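Local coordinates for UDP-N-acetylglucosamine--peptide N-acetylglucosaminyltransferase stabilizing protein GtfB (Streptococcus gordonii, PDB 5E9T) that acts as the substrate-binding partner of GtfA, with which it attaches the first GlcNAc to the serine-rich adhesin GspB, at residues 367-381 with 389-402. Residues are numbered along the deposited sequence; the frame is centred on the assembly and turned at random.
Sequences VRKAFENNLLILGFE and YIAQQHIFDSSQPA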
loop_
_atom_site.group_PDB
_atom_site.type_symbol
_atom_site.label_atom_id
_atom_site.label_comp_id
_atom_site.label_asym_id
_atom_site.label_seq_id
_atom_site.Cartn_x
_atom_site.Cartn_y
_atom_site.Cartn_z
ATOM N N VAL B 367 9.802 41.950 6.311
ATOM C CA VAL B 367 10.982 42.809 6.311
ATOM C C VAL B 367 10.978 43.714 5.085
ATOM O O VAL B 367 11.272 44.912 5.179
ATOM C CB VAL B 367 12.263 41.959 6.390
ATOM C CG1 VAL B 367 13.492 42.839 6.238
ATOM C CG2 VAL B 367 12.311 41.199 7.705
ATOM N N ARG B 368 10.625 43.161 3.922
ATOM C CA ARG B 368 10.537 43.970 2.708
ATOM C C ARG B 368 9.443 45.020 2.826
ATOM O O ARG B 368 9.691 46.215 2.626
ATOM C CB ARG B 368 10.286 43.071 1.497
ATOM C CG ARG B 368 9.865 43.814 0.226
ATOM C CD ARG B 368 11.031 44.553 -0.412
ATOM N NE ARG B 368 10.740 45.043 -1.757
ATOM C CZ ARG B 368 11.662 45.221 -2.700
ATOM N NH1 ARG B 368 12.934 44.938 -2.448
ATOM N NH2 ARG B 368 11.313 45.673 -3.897
ATOM N N LYS B 369 8.219 44.589 3.146
ATOM C CA LYS B 369 7.098 45.520 3.230
ATOM C C LYS B 369 7.382 46.659 4.204
ATOM O O LYS B 369 6.957 47.797 3.970
ATOM C CB LYS B 369 5.825 44.766 3.620
ATOM C CG LYS B 369 4.746 45.637 4.235
ATOM C CD LYS B 369 3.352 45.180 3.853
ATOM C CE LYS B 369 2.888 45.870 2.582
ATOM N NZ LYS B 369 1.432 45.672 2.346
ATOM N N ALA B 370 8.110 46.380 5.288
ATOM C CA ALA B 370 8.578 47.456 6.155
ATOM C C ALA B 370 9.480 48.415 5.386
ATOM O O ALA B 370 9.279 49.635 5.415
ATOM C CB ALA B 370 9.313 46.876 7.362
ATOM N N PHE B 371 10.475 47.871 4.680
ATOM C CA PHE B 371 11.407 48.703 3.924
ATOM C C PHE B 371 10.680 49.560 2.894
ATOM O O PHE B 371 10.999 50.742 2.722
ATOM C CB PHE B 371 12.454 47.815 3.249
ATOM C CG PHE B 371 13.481 48.571 2.454
ATOM C CD1 PHE B 371 13.279 48.838 1.107
ATOM C CD2 PHE B 371 14.656 49.001 3.047
ATOM C CE1 PHE B 371 14.224 49.527 0.373
ATOM C CE2 PHE B 371 15.605 49.690 2.316
ATOM C CZ PHE B 371 15.388 49.954 0.978
ATOM N N GLU B 372 9.695 48.982 2.200
ATOM C CA GLU B 372 8.947 49.745 1.208
ATOM C C GLU B 372 8.125 50.855 1.851
ATOM O O GLU B 372 7.816 51.856 1.195
ATOM C CB GLU B 372 8.034 48.818 0.403
ATOM C CG GLU B 372 8.754 47.689 -0.316
ATOM C CD GLU B 372 7.882 47.029 -1.365
ATOM O OE1 GLU B 372 6.738 47.492 -1.564
ATOM O OE2 GLU B 372 8.338 46.048 -1.994
ATOM N N ASN B 373 7.745 50.686 3.114
ATOM C CA ASN B 373 6.966 51.674 3.848
ATOM C C ASN B 373 7.827 52.596 4.706
ATOM O O ASN B 373 7.283 53.362 5.509
ATOM C CB ASN B 373 5.906 50.978 4.698
ATOM C CG ASN B 373 4.593 50.813 3.963
ATOM O OD1 ASN B 373 3.606 51.482 4.275
ATOM N ND2 ASN B 373 4.576 49.931 2.970
ATOM N N ASN B 374 9.153 52.508 4.584
ATOM C CA ASN B 374 10.095 53.385 5.280
ATOM C C ASN B 374 10.037 53.223 6.793
ATOM O O ASN B 374 10.394 54.144 7.533
ATOM C CB ASN B 374 9.878 54.857 4.904
ATOM C CG ASN B 374 10.901 55.362 3.906
ATOM O OD1 ASN B 374 12.103 55.152 4.070
ATOM N ND2 ASN B 374 10.427 56.034 2.863
ATOM N N LEU B 375 9.589 52.066 7.269
ATOM C CA LEU B 375 9.774 51.722 8.671
ATOM C C LEU B 375 11.240 51.396 8.922
ATOM O O LEU B 375 11.877 50.691 8.131
ATOM C CB LEU B 375 8.905 50.523 9.054
ATOM C CG LEU B 375 7.414 50.712 9.327
ATOM C CD1 LEU B 375 6.661 51.089 8.071
ATOM C CD2 LEU B 375 6.829 49.446 9.928
ATOM N N LEU B 376 11.781 51.914 10.027
ATOM C CA LEU B 376 13.155 51.592 10.393
ATOM C C LEU B 376 13.198 50.215 11.034
ATOM O O LEU B 376 12.559 49.980 12.067
ATOM C CB LEU B 376 13.757 52.616 11.347
ATOM C CG LEU B 376 15.073 52.025 11.854
ATOM C CD1 LEU B 376 16.134 51.940 10.739
ATOM C CD2 LEU B 376 15.612 52.787 13.053
ATOM N N ILE B 377 13.979 49.323 10.444
ATOM C CA ILE B 377 14.075 47.938 10.882
ATOM C C ILE B 377 15.312 47.752 11.751
ATOM O O ILE B 377 16.403 48.225 11.402
ATOM C CB ILE B 377 14.123 47.002 9.662
ATOM C CG1 ILE B 377 13.080 47.432 8.627
ATOM C CG2 ILE B 377 13.932 45.557 10.100
ATOM C CD1 ILE B 377 13.290 46.804 7.279
ATOM N N LEU B 378 15.146 47.050 12.881
ATOM C CA LEU B 378 16.255 46.574 13.707
ATOM C C LEU B 378 15.939 45.177 14.213
ATOM O O LEU B 378 14.774 44.807 14.363
ATOM C CB LEU B 378 16.531 47.438 14.948
ATOM C CG LEU B 378 16.343 48.940 14.881
ATOM C CD1 LEU B 378 16.484 49.632 16.248
ATOM C CD2 LEU B 378 17.344 49.337 13.964
ATOM N N GLY B 379 16.986 44.432 14.549
ATOM C CA GLY B 379 16.819 43.142 15.197
ATOM C C GLY B 379 18.152 42.654 15.717
ATOM O O GLY B 379 19.149 43.382 15.710
ATOM N N PHE B 380 18.151 41.402 16.169
ATOM C CA PHE B 380 19.332 40.702 16.648
ATOM C C PHE B 380 19.851 39.807 15.531
ATOM O O PHE B 380 19.280 39.769 14.450
ATOM C CB PHE B 380 18.976 39.924 17.910
ATOM C CG PHE B 380 18.286 40.768 18.937
ATOM C CD1 PHE B 380 17.088 40.384 19.501
ATOM C CD2 PHE B 380 18.823 41.974 19.313
ATOM C CE1 PHE B 380 16.460 41.193 20.436
ATOM C CE2 PHE B 380 18.202 42.778 20.238
ATOM C CZ PHE B 380 17.021 42.387 20.798
ATOM N N GLU B 381 20.945 39.076 15.781
ATOM C CA GLU B 381 21.555 38.350 14.668
ATOM C C GLU B 381 20.651 37.241 14.152
ATOM O O GLU B 381 20.697 36.921 12.958
ATOM C CB GLU B 381 22.922 37.775 15.035
ATOM C CG GLU B 381 23.558 36.996 13.877
ATOM C CD GLU B 381 24.232 37.896 12.849
ATOM O OE1 GLU B 381 24.971 38.815 13.254
ATOM O OE2 GLU B 381 24.015 37.696 11.636
ATOM N N TYR B 389 17.943 44.523 3.733
ATOM C CA TYR B 389 17.344 45.808 4.082
ATOM C C TYR B 389 17.692 46.317 5.474
ATOM O O TYR B 389 17.188 47.376 5.865
ATOM C CB TYR B 389 15.821 45.732 3.955
ATOM C CG TYR B 389 15.361 45.133 2.653
ATOM C CD1 TYR B 389 14.140 44.523 2.547
ATOM C CD2 TYR B 389 16.142 45.190 1.525
ATOM C CE1 TYR B 389 13.721 43.965 1.359
ATOM C CE2 TYR B 389 15.729 44.636 0.337
ATOM C CZ TYR B 389 14.514 44.028 0.253
ATOM O OH TYR B 389 14.096 43.479 -0.937
ATOM N N ILE B 390 18.504 45.606 6.249
ATOM C CA ILE B 390 18.865 46.065 7.585
ATOM C C ILE B 390 20.343 46.416 7.595
ATOM O O ILE B 390 21.188 45.637 7.136
ATOM C CB ILE B 390 18.508 45.038 8.675
ATOM C CG1 ILE B 390 18.626 45.684 10.057
ATOM C CG2 ILE B 390 19.367 43.786 8.573
ATOM C CD1 ILE B 390 18.269 44.776 11.202
ATOM N N ALA B 391 20.647 47.609 8.093
ATOM C CA ALA B 391 22.021 48.068 8.146
ATOM C C ALA B 391 22.772 47.387 9.282
ATOM O O ALA B 391 22.189 46.955 10.278
ATOM C CB ALA B 391 22.071 49.584 8.328
ATOM N N GLN B 392 24.091 47.299 9.111
ATOM C CA GLN B 392 24.965 46.745 10.138
ATOM C C GLN B 392 24.818 47.481 11.461
ATOM O O GLN B 392 24.823 46.858 12.529
ATOM C CB GLN B 392 26.413 46.820 9.669
ATOM C CG GLN B 392 27.389 46.061 10.533
ATOM C CD GLN B 392 27.411 44.593 10.222
ATOM O OE1 GLN B 392 26.541 43.836 10.646
ATOM N NE2 GLN B 392 28.420 44.174 9.477
ATOM N N GLN B 393 24.728 48.813 11.417
ATOM C CA GLN B 393 24.695 49.591 12.655
ATOM C C GLN B 393 23.469 49.233 13.476
ATOM O O GLN B 393 23.483 49.279 14.716
ATOM C CB GLN B 393 24.686 51.077 12.314
ATOM C CG GLN B 393 25.697 51.434 11.237
ATOM C CD GLN B 393 25.049 51.683 9.891
ATOM O OE1 GLN B 393 23.959 52.226 9.820
ATOM N NE2 GLN B 393 25.725 51.292 8.817
ATOM N N HIS B 394 22.404 48.865 12.780
ATOM C CA HIS B 394 21.104 48.570 13.346
ATOM C C HIS B 394 20.989 47.145 13.886
ATOM O O HIS B 394 20.238 46.919 14.846
ATOM C CB HIS B 394 20.058 48.893 12.270
ATOM C CG HIS B 394 19.940 50.362 11.998
ATOM N ND1 HIS B 394 20.988 51.126 11.529
ATOM C CD2 HIS B 394 18.915 51.221 12.205
ATOM C CE1 HIS B 394 20.592 52.384 11.419
ATOM N NE2 HIS B 394 19.338 52.468 11.826
ATOM N N ILE B 395 21.741 46.193 13.324
ATOM C CA ILE B 395 21.637 44.802 13.752
ATOM C C ILE B 395 22.302 44.619 15.111
ATOM O O ILE B 395 23.218 45.359 15.493
ATOM C CB ILE B 395 22.257 43.855 12.707
ATOM C CG1 ILE B 395 21.922 42.397 13.035
ATOM C CG2 ILE B 395 23.764 44.009 12.668
ATOM C CD1 ILE B 395 21.794 41.508 11.829
ATOM N N PHE B 396 21.851 43.608 15.845
ATOM C CA PHE B 396 22.361 43.317 17.173
ATOM C C PHE B 396 22.795 41.867 17.247
ATOM O O PHE B 396 22.496 41.061 16.364
ATOM C CB PHE B 396 21.305 43.573 18.237
ATOM C CG PHE B 396 20.776 44.948 18.217
ATOM C CD1 PHE B 396 21.625 46.023 18.063
ATOM C CD2 PHE B 396 19.417 45.164 18.250
ATOM C CE1 PHE B 396 21.129 47.300 18.010
ATOM C CE2 PHE B 396 18.921 46.420 18.173
ATOM C CZ PHE B 396 19.772 47.497 18.059
ATOM N N ASP B 397 23.519 41.541 18.312
ATOM C CA ASP B 397 23.803 40.148 18.608
ATOM C C ASP B 397 22.553 39.472 19.159
ATOM O O ASP B 397 21.544 40.120 19.436
ATOM C CB ASP B 397 24.936 40.033 19.618
ATOM C CG ASP B 397 26.261 40.364 19.032
ATOM O OD1 ASP B 397 26.366 40.462 17.796
ATOM O OD2 ASP B 397 27.199 40.529 19.832
ATOM N N SER B 398 22.654 38.173 19.425
ATOM C CA SER B 398 21.446 37.456 19.817
ATOM C C SER B 398 21.342 37.717 21.304
ATOM O O SER B 398 21.850 36.972 22.134
ATOM C CB SER B 398 21.561 35.959 19.540
ATOM O OG SER B 398 21.353 35.655 18.173
ATOM N N SER B 399 20.611 38.775 21.622
ATOM C CA SER B 399 20.507 39.285 22.978
ATOM C C SER B 399 21.852 39.326 23.708
ATOM O O SER B 399 21.878 39.306 24.944
ATOM C CB SER B 399 19.489 38.483 23.783
ATOM O OG SER B 399 19.752 38.568 25.173
ATOM N N GLN B 400 22.987 39.412 23.013
ATOM C CA GLN B 400 24.225 39.633 23.756
ATOM C C GLN B 400 24.203 41.024 24.362
ATOM O O GLN B 400 24.397 41.151 25.583
ATOM C CB GLN B 400 25.470 39.411 22.881
ATOM C CG GLN B 400 25.607 38.046 22.218
ATOM C CD GLN B 400 25.919 36.930 23.178
ATOM O OE1 GLN B 400 26.658 37.111 24.146
ATOM N NE2 GLN B 400 25.374 35.751 22.903
ATOM N N PRO B 401 23.944 42.151 23.555
ATOM C CA PRO B 401 23.475 43.405 24.138
ATOM C C PRO B 401 21.951 43.385 24.037
ATOM O O PRO B 401 21.343 44.046 23.193
ATOM C CB PRO B 401 24.122 44.458 23.235
ATOM C CG PRO B 401 24.528 43.699 21.945
ATOM C CD PRO B 401 24.039 42.290 22.095
ATOM N N ALA B 402 21.338 42.598 24.930
ATOM C CA ALA B 402 19.955 42.162 24.750
ATOM C C ALA B 402 19.044 43.310 24.346
ATOM O O ALA B 402 18.266 43.197 23.394
ATOM C CB ALA B 402 19.443 41.514 26.036
#
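Tyr389 lies across the helical residues Arg368 and Phe371. The Phe371 and Tyr389 rings form an offset stack, centroids 4.7 Å apart and planes at 29°, with Tyr389 CD2 over one Phe371 face. The CA-CB bond of Phe371 points toward 389-402 and CG stands anti to the backbone N (chi1 -179°), which brings the ring against that of Tyr389. Phe380 and Phe396 instead meet rim to rim.

Among polar contacts, Arg368 NE binds Glu372 OE2 at 2.6 Å, near the guanidinium plane and on the anti lone pair, while NH2 pairs with Asp14. Tyr389 OH lies at the guanidinium edge, but its bond from Arg368 NH1 is modelled too short to be trusted. Farther along, Phe396 N reaches Gly379 O in a weak backbone bond, 2.7 Å but bent to 123°.

The Ile390 side chain packs on the backbone of 377-379, CD1 3.6 Å from Gly379 N. Leu376 CD2 lies at the His394 ring edge, in its plane, with CD1 oblique to the ring.

Loop 389-402 thus folds back over helix 366-372 and strand 376-379, which runs parallel to 353-356. Salt bridges to Asp14 and to Glu372, itself shared with Lys279, probably offset the charge of buried Arg368.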